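PDB 6W0P: kojibiose phosphorylase from Gut metagenome, which belongs to glycoside hydrolase family 65, pairing a beta-sandwich N-terminal domain with a helical central catalytic domain and a small C-terminal beta domain. Local coordinates for residues Y75-N87 with A399-Q411. Residues are numbered along the deposited sequence; the frame is centred on the assembly and turned at random.
Sequences YLGIVKRTHFTIN and ATRNGKEACNLWQ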
loop_
_atom_site.group_PDB
_atom_site.type_symbol
_atom_site.label_atom_id
_atom_site.label_comp_id
_atom_site.label_asym_id
_atom_site.label_seq_id
_atom_site.Cartn_x
_atom_site.Cartn_y
_atom_site.Cartn_z
ATOM N N TYR A 75 -2.834 10.405 -1.879
ATOM C CA TYR A 75 -1.412 10.851 -1.839
ATOM C C TYR A 75 -0.902 11.073 -3.261
ATOM O O TYR A 75 -1.433 10.463 -4.215
ATOM C CB TYR A 75 -0.542 9.828 -1.108
ATOM C CG TYR A 75 -1.032 9.484 0.273
ATOM C CD1 TYR A 75 -0.965 10.407 1.308
ATOM C CD2 TYR A 75 -1.571 8.238 0.547
ATOM C CE1 TYR A 75 -1.412 10.099 2.580
ATOM C CE2 TYR A 75 -2.016 7.911 1.816
ATOM C CZ TYR A 75 -1.941 8.848 2.834
ATOM O OH TYR A 75 -2.377 8.530 4.090
ATOM N N LEU A 76 0.116 11.922 -3.384
ATOM C CA LEU A 76 0.772 12.260 -4.669
ATOM C C LEU A 76 2.020 11.383 -4.861
ATOM O O LEU A 76 2.559 10.866 -3.843
ATOM C CB LEU A 76 1.116 13.747 -4.647
ATOM C CG LEU A 76 -0.097 14.682 -4.588
ATOM C CD1 LEU A 76 0.340 16.127 -4.375
ATOM C CD2 LEU A 76 -0.956 14.571 -5.849
ATOM N N GLY A 77 2.429 11.211 -6.126
ATOM C CA GLY A 77 3.619 10.445 -6.548
ATOM C C GLY A 77 3.355 8.947 -6.633
ATOM O O GLY A 77 4.244 8.229 -7.069
ATOM N N ILE A 78 2.145 8.512 -6.299
ATOM C CA ILE A 78 1.714 7.095 -6.403
ATOM C C ILE A 78 0.934 6.902 -7.702
ATOM O O ILE A 78 -0.048 7.659 -7.971
ATOM C CB ILE A 78 0.912 6.692 -5.154
ATOM C CG1 ILE A 78 1.829 6.657 -3.921
ATOM C CG2 ILE A 78 0.197 5.365 -5.386
ATOM C CD1 ILE A 78 1.118 6.328 -2.624
ATOM N N VAL A 79 1.297 5.866 -8.450
ATOM C CA VAL A 79 0.682 5.601 -9.778
ATOM C C VAL A 79 -0.785 5.206 -9.588
ATOM O O VAL A 79 -1.071 4.302 -8.780
ATOM C CB VAL A 79 1.496 4.575 -10.577
ATOM C CG1 VAL A 79 0.844 4.287 -11.922
ATOM C CG2 VAL A 79 2.914 5.089 -10.771
ATOM N N LYS A 80 -1.674 5.930 -10.262
ATOM C CA LYS A 80 -3.148 5.741 -10.208
ATOM C C LYS A 80 -3.557 4.846 -11.375
ATOM O O LYS A 80 -4.552 4.147 -11.242
ATOM C CB LYS A 80 -3.877 7.088 -10.292
ATOM C CG LYS A 80 -3.536 8.101 -9.199
ATOM C CD LYS A 80 -4.573 9.217 -9.074
ATOM C CE LYS A 80 -4.345 10.137 -7.893
ATOM N NZ LYS A 80 -5.587 10.854 -7.508
ATOM N N ARG A 81 -2.785 4.852 -12.462
ATOM C CA ARG A 81 -3.140 4.163 -13.728
ATOM C C ARG A 81 -1.882 3.539 -14.365
ATOM O O ARG A 81 -1.101 4.254 -15.019
ATOM C CB ARG A 81 -3.896 5.180 -14.588
ATOM C CG ARG A 81 -4.399 4.650 -15.919
ATOM C CD ARG A 81 -4.952 5.784 -16.770
ATOM N NE ARG A 81 -5.768 6.725 -16.011
ATOM C CZ ARG A 81 -5.814 8.045 -16.220
ATOM N NH1 ARG A 81 -5.075 8.606 -17.165
ATOM N NH2 ARG A 81 -6.588 8.808 -15.463
ATOM N N THR A 82 -1.709 2.230 -14.177
ATOM C CA THR A 82 -0.603 1.440 -14.764
ATOM C C THR A 82 -0.824 1.343 -16.275
ATOM O O THR A 82 -1.927 1.688 -16.755
ATOM C CB THR A 82 -0.486 0.061 -14.099
ATOM O OG1 THR A 82 0.798 -0.469 -14.446
ATOM C CG2 THR A 82 -1.593 -0.893 -14.512
ATOM N N HIS A 83 0.196 0.920 -17.015
ATOM C CA HIS A 83 0.055 0.643 -18.466
ATOM C C HIS A 83 0.751 -0.673 -18.770
ATOM O O HIS A 83 1.516 -1.153 -17.906
ATOM C CB HIS A 83 0.545 1.822 -19.308
ATOM C CG HIS A 83 2.014 2.016 -19.227
ATOM N ND1 HIS A 83 2.604 2.741 -18.220
ATOM C CD2 HIS A 83 3.007 1.577 -20.020
ATOM C CE1 HIS A 83 3.901 2.757 -18.408
ATOM N NE2 HIS A 83 4.175 2.029 -19.495
ATOM N N PHE A 84 0.435 -1.243 -19.930
ATOM C CA PHE A 84 0.835 -2.620 -20.320
ATOM C C PHE A 84 0.789 -2.760 -21.848
ATOM O O PHE A 84 -0.065 -2.109 -22.482
ATOM C CB PHE A 84 -0.058 -3.630 -19.588
ATOM C CG PHE A 84 -1.508 -3.222 -19.479
ATOM C CD1 PHE A 84 -2.383 -3.417 -20.535
ATOM C CD2 PHE A 84 -1.994 -2.634 -18.322
ATOM C CE1 PHE A 84 -3.712 -3.027 -20.443
ATOM C CE2 PHE A 84 -3.321 -2.242 -18.231
ATOM C CZ PHE A 84 -4.175 -2.426 -19.297
ATOM N N THR A 85 1.697 -3.580 -22.390
ATOM C CA THR A 85 1.735 -4.085 -23.793
ATOM C C THR A 85 0.512 -4.975 -23.995
ATOM O O THR A 85 0.289 -5.842 -23.149
ATOM C CB THR A 85 3.050 -4.830 -24.052
ATOM O OG1 THR A 85 4.129 -4.009 -23.609
ATOM C CG2 THR A 85 3.298 -5.161 -25.505
ATOM N N ILE A 86 -0.281 -4.732 -25.041
ATOM C CA ILE A 86 -1.637 -5.350 -25.171
ATOM C C ILE A 86 -1.605 -6.477 -26.213
ATOM O O ILE A 86 -0.935 -6.362 -27.259
ATOM C CB ILE A 86 -2.717 -4.295 -25.472
ATOM C CG1 ILE A 86 -2.328 -3.401 -26.651
ATOM C CG2 ILE A 86 -3.021 -3.481 -24.225
ATOM C CD1 ILE A 86 -3.429 -2.487 -27.132
ATOM N N ASN A 87 -2.296 -7.563 -25.896
ATOM C CA ASN A 87 -2.625 -8.618 -26.876
ATOM C C ASN A 87 -3.227 -7.891 -28.077
ATOM O O ASN A 87 -4.108 -6.984 -27.881
ATOM C CB ASN A 87 -3.552 -9.662 -26.260
ATOM C CG ASN A 87 -3.631 -10.936 -27.069
ATOM O OD1 ASN A 87 -2.883 -11.100 -28.040
ATOM N ND2 ASN A 87 -4.589 -11.792 -26.709
ATOM N N ALA A 399 9.391 0.364 -13.471
ATOM C CA ALA A 399 8.717 -0.439 -14.508
ATOM C C ALA A 399 7.998 0.489 -15.483
ATOM O O ALA A 399 7.217 1.344 -15.013
ATOM C CB ALA A 399 7.769 -1.407 -13.852
ATOM N N THR A 400 8.228 0.295 -16.787
ATOM C CA THR A 400 7.610 1.124 -17.852
ATOM C C THR A 400 7.703 0.432 -19.213
ATOM O O THR A 400 8.670 -0.377 -19.414
ATOM C CB THR A 400 8.283 2.501 -17.895
ATOM O OG1 THR A 400 7.429 3.381 -18.614
ATOM C CG2 THR A 400 9.654 2.483 -18.538
ATOM N N ARG A 401 6.730 0.718 -20.089
ATOM C CA ARG A 401 6.947 0.673 -21.551
ATOM C C ARG A 401 6.952 2.087 -22.150
ATOM O O ARG A 401 7.793 2.327 -23.031
ATOM C CB ARG A 401 5.942 -0.235 -22.262
ATOM C CG ARG A 401 6.243 -0.423 -23.747
ATOM C CD ARG A 401 7.608 -1.025 -24.042
ATOM N NE ARG A 401 7.962 -0.892 -25.446
ATOM C CZ ARG A 401 8.345 0.245 -26.024
ATOM N NH1 ARG A 401 8.459 1.362 -25.324
ATOM N NH2 ARG A 401 8.608 0.270 -27.315
ATOM N N ASN A 402 6.087 3.004 -21.710
ATOM C CA ASN A 402 5.911 4.304 -22.425
ATOM C C ASN A 402 6.802 5.392 -21.811
ATOM O O ASN A 402 6.814 6.497 -22.374
ATOM C CB ASN A 402 4.445 4.730 -22.537
ATOM C CG ASN A 402 3.890 5.339 -21.268
ATOM O OD1 ASN A 402 4.550 5.262 -20.227
ATOM N ND2 ASN A 402 2.682 5.911 -21.343
ATOM N N GLY A 403 7.556 5.077 -20.748
ATOM C CA GLY A 403 8.475 6.003 -20.060
ATOM C C GLY A 403 7.922 6.474 -18.723
ATOM O O GLY A 403 8.715 6.967 -17.869
ATOM N N LYS A 404 6.611 6.371 -18.531
ATOM C CA LYS A 404 5.958 6.737 -17.248
ATOM C C LYS A 404 6.099 5.578 -16.259
ATOM O O LYS A 404 6.153 4.406 -16.698
ATOM C CB LYS A 404 4.474 7.060 -17.430
ATOM C CG LYS A 404 4.210 8.284 -18.283
ATOM C CD LYS A 404 2.775 8.709 -18.267
ATOM C CE LYS A 404 2.583 10.011 -19.018
ATOM N NZ LYS A 404 1.217 10.088 -19.582
ATOM N N GLU A 405 6.097 5.893 -14.966
ATOM C CA GLU A 405 6.123 4.842 -13.925
ATOM C C GLU A 405 4.849 3.996 -14.076
ATOM O O GLU A 405 3.756 4.567 -14.111
ATOM C CB GLU A 405 6.277 5.451 -12.535
ATOM C CG GLU A 405 6.395 4.398 -11.455
ATOM C CD GLU A 405 7.601 3.498 -11.646
ATOM O OE1 GLU A 405 8.706 3.949 -11.307
ATOM O OE2 GLU A 405 7.437 2.368 -12.159
ATOM N N ALA A 406 4.997 2.677 -14.183
ATOM C CA ALA A 406 3.863 1.725 -14.240
ATOM C C ALA A 406 3.743 0.949 -12.923
ATOM O O ALA A 406 2.704 0.336 -12.682
ATOM C CB ALA A 406 4.019 0.801 -15.424
ATOM N N CYS A 407 4.776 0.956 -12.095
ATOM C CA CYS A 407 4.788 0.284 -10.777
ATOM C C CYS A 407 3.997 1.127 -9.770
ATOM O O CYS A 407 4.395 2.282 -9.494
ATOM C CB CYS A 407 6.213 0.097 -10.285
ATOM S SG CYS A 407 6.265 -0.571 -8.609
ATOM N N ASN A 408 2.936 0.557 -9.207
ATOM C CA ASN A 408 2.004 1.284 -8.303
ATOM C C ASN A 408 2.330 0.939 -6.846
ATOM O O ASN A 408 1.527 1.336 -5.945
ATOM C CB ASN A 408 0.537 1.037 -8.669
ATOM C CG ASN A 408 0.065 -0.382 -8.420
ATOM O OD1 ASN A 408 0.791 -1.186 -7.859
ATOM N ND2 ASN A 408 -1.146 -0.698 -8.843
ATOM N N LEU A 409 3.449 0.243 -6.605
ATOM C CA LEU A 409 3.934 -0.015 -5.223
ATOM C C LEU A 409 4.917 1.100 -4.869
ATOM O O LEU A 409 6.086 1.042 -5.316
ATOM C CB LEU A 409 4.569 -1.411 -5.109
ATOM C CG LEU A 409 3.631 -2.596 -5.386
ATOM C CD1 LEU A 409 4.364 -3.930 -5.249
ATOM C CD2 LEU A 409 2.422 -2.582 -4.455
ATOM N N TRP A 410 4.472 2.073 -4.077
ATOM C CA TRP A 410 5.337 3.207 -3.637
ATOM C C TRP A 410 6.656 2.671 -3.038
ATOM O O TRP A 410 7.695 3.300 -3.295
ATOM C CB TRP A 410 4.588 4.127 -2.664
ATOM C CG TRP A 410 4.414 3.533 -1.305
ATOM C CD1 TRP A 410 3.328 2.851 -0.841
ATOM C CD2 TRP A 410 5.370 3.552 -0.235
ATOM N NE1 TRP A 410 3.554 2.420 0.435
ATOM C CE2 TRP A 410 4.806 2.818 0.825
ATOM C CE3 TRP A 410 6.647 4.097 -0.078
ATOM C CZ2 TRP A 410 5.459 2.656 2.041
ATOM C CZ3 TRP A 410 7.313 3.908 1.111
ATOM C CH2 TRP A 410 6.721 3.193 2.157
ATOM N N GLN A 411 6.587 1.550 -2.301
ATOM C CA GLN A 411 7.706 0.878 -1.591
ATOM C C GLN A 411 8.879 0.616 -2.538
ATOM O O GLN A 411 9.961 0.351 -2.004
ATOM C CB GLN A 411 7.347 -0.522 -1.067
ATOM C CG GLN A 411 6.287 -0.568 0.006
ATOM C CD GLN A 411 4.928 -0.927 -0.559
ATOM O OE1 GLN A 411 4.477 -0.346 -1.564
ATOM N NE2 GLN A 411 4.257 -1.858 0.116
HETATM O O HOH W 1 3.508 4.251 -7.551
HETATM O O HOH W 2 -2.514 1.873 -9.903
HETATM O O HOH W 3 1.457 3.962 -15.904
#
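H83 pushes its imidazole into the turn formed by residues 400-404, with the amide of N402 over one ring face, the two planes 36° apart. Its NE2 accepts two backbone N-H groups, from R401 N at 2.9 Å and, from well out of the ring plane, from N402 N at 3.1 Å. CG sits between the backbone N and the carbonyl carbon (chi1 69°), which turns the ring from the strand into this turn. At the ring edge, CE1 faces K404 O at 3.3 Å, and water 3 joins ND1 to R81 O and E405 O. The turn is braced from within: N402 OD1 accepts from K404 N in an Asx turn, and T400 OG1 takes G403 N in an ST motif while donating to K404 O.

Next to the histidine, T82 OG1 donates to A406 O at 2.7 Å, 15° from the carbonyl plane. V79 CG2 lies against the carbonyl oxygens of E405 and C407 and against E405 CG at 3.6 Å. The E405 carboxylate itself turns back on its own loop, where OE2 accepts A399 N and C407 N, and OE1 takes V398 N. Water 1 links V79 N to C407 O, and water 2 links V79 O to N408 ND2. Farther along, I78 runs alongside W410, its CG1 3.9 Å from W410 CB; the indole meets Y576 of the second subunit edge-to-face.

Pairing with strand 64-66 and the bond from H347 NE2 to H83 O hold strand 83-85 in place. The bonds to H83 NE2 and A406 O, with the three waters, join a loop from the N-terminal family region to one leading into helix 410-413 of the central catalytic region, consistent with an interdomain contact of the family 65 fold that reaches the dimer interface at W410.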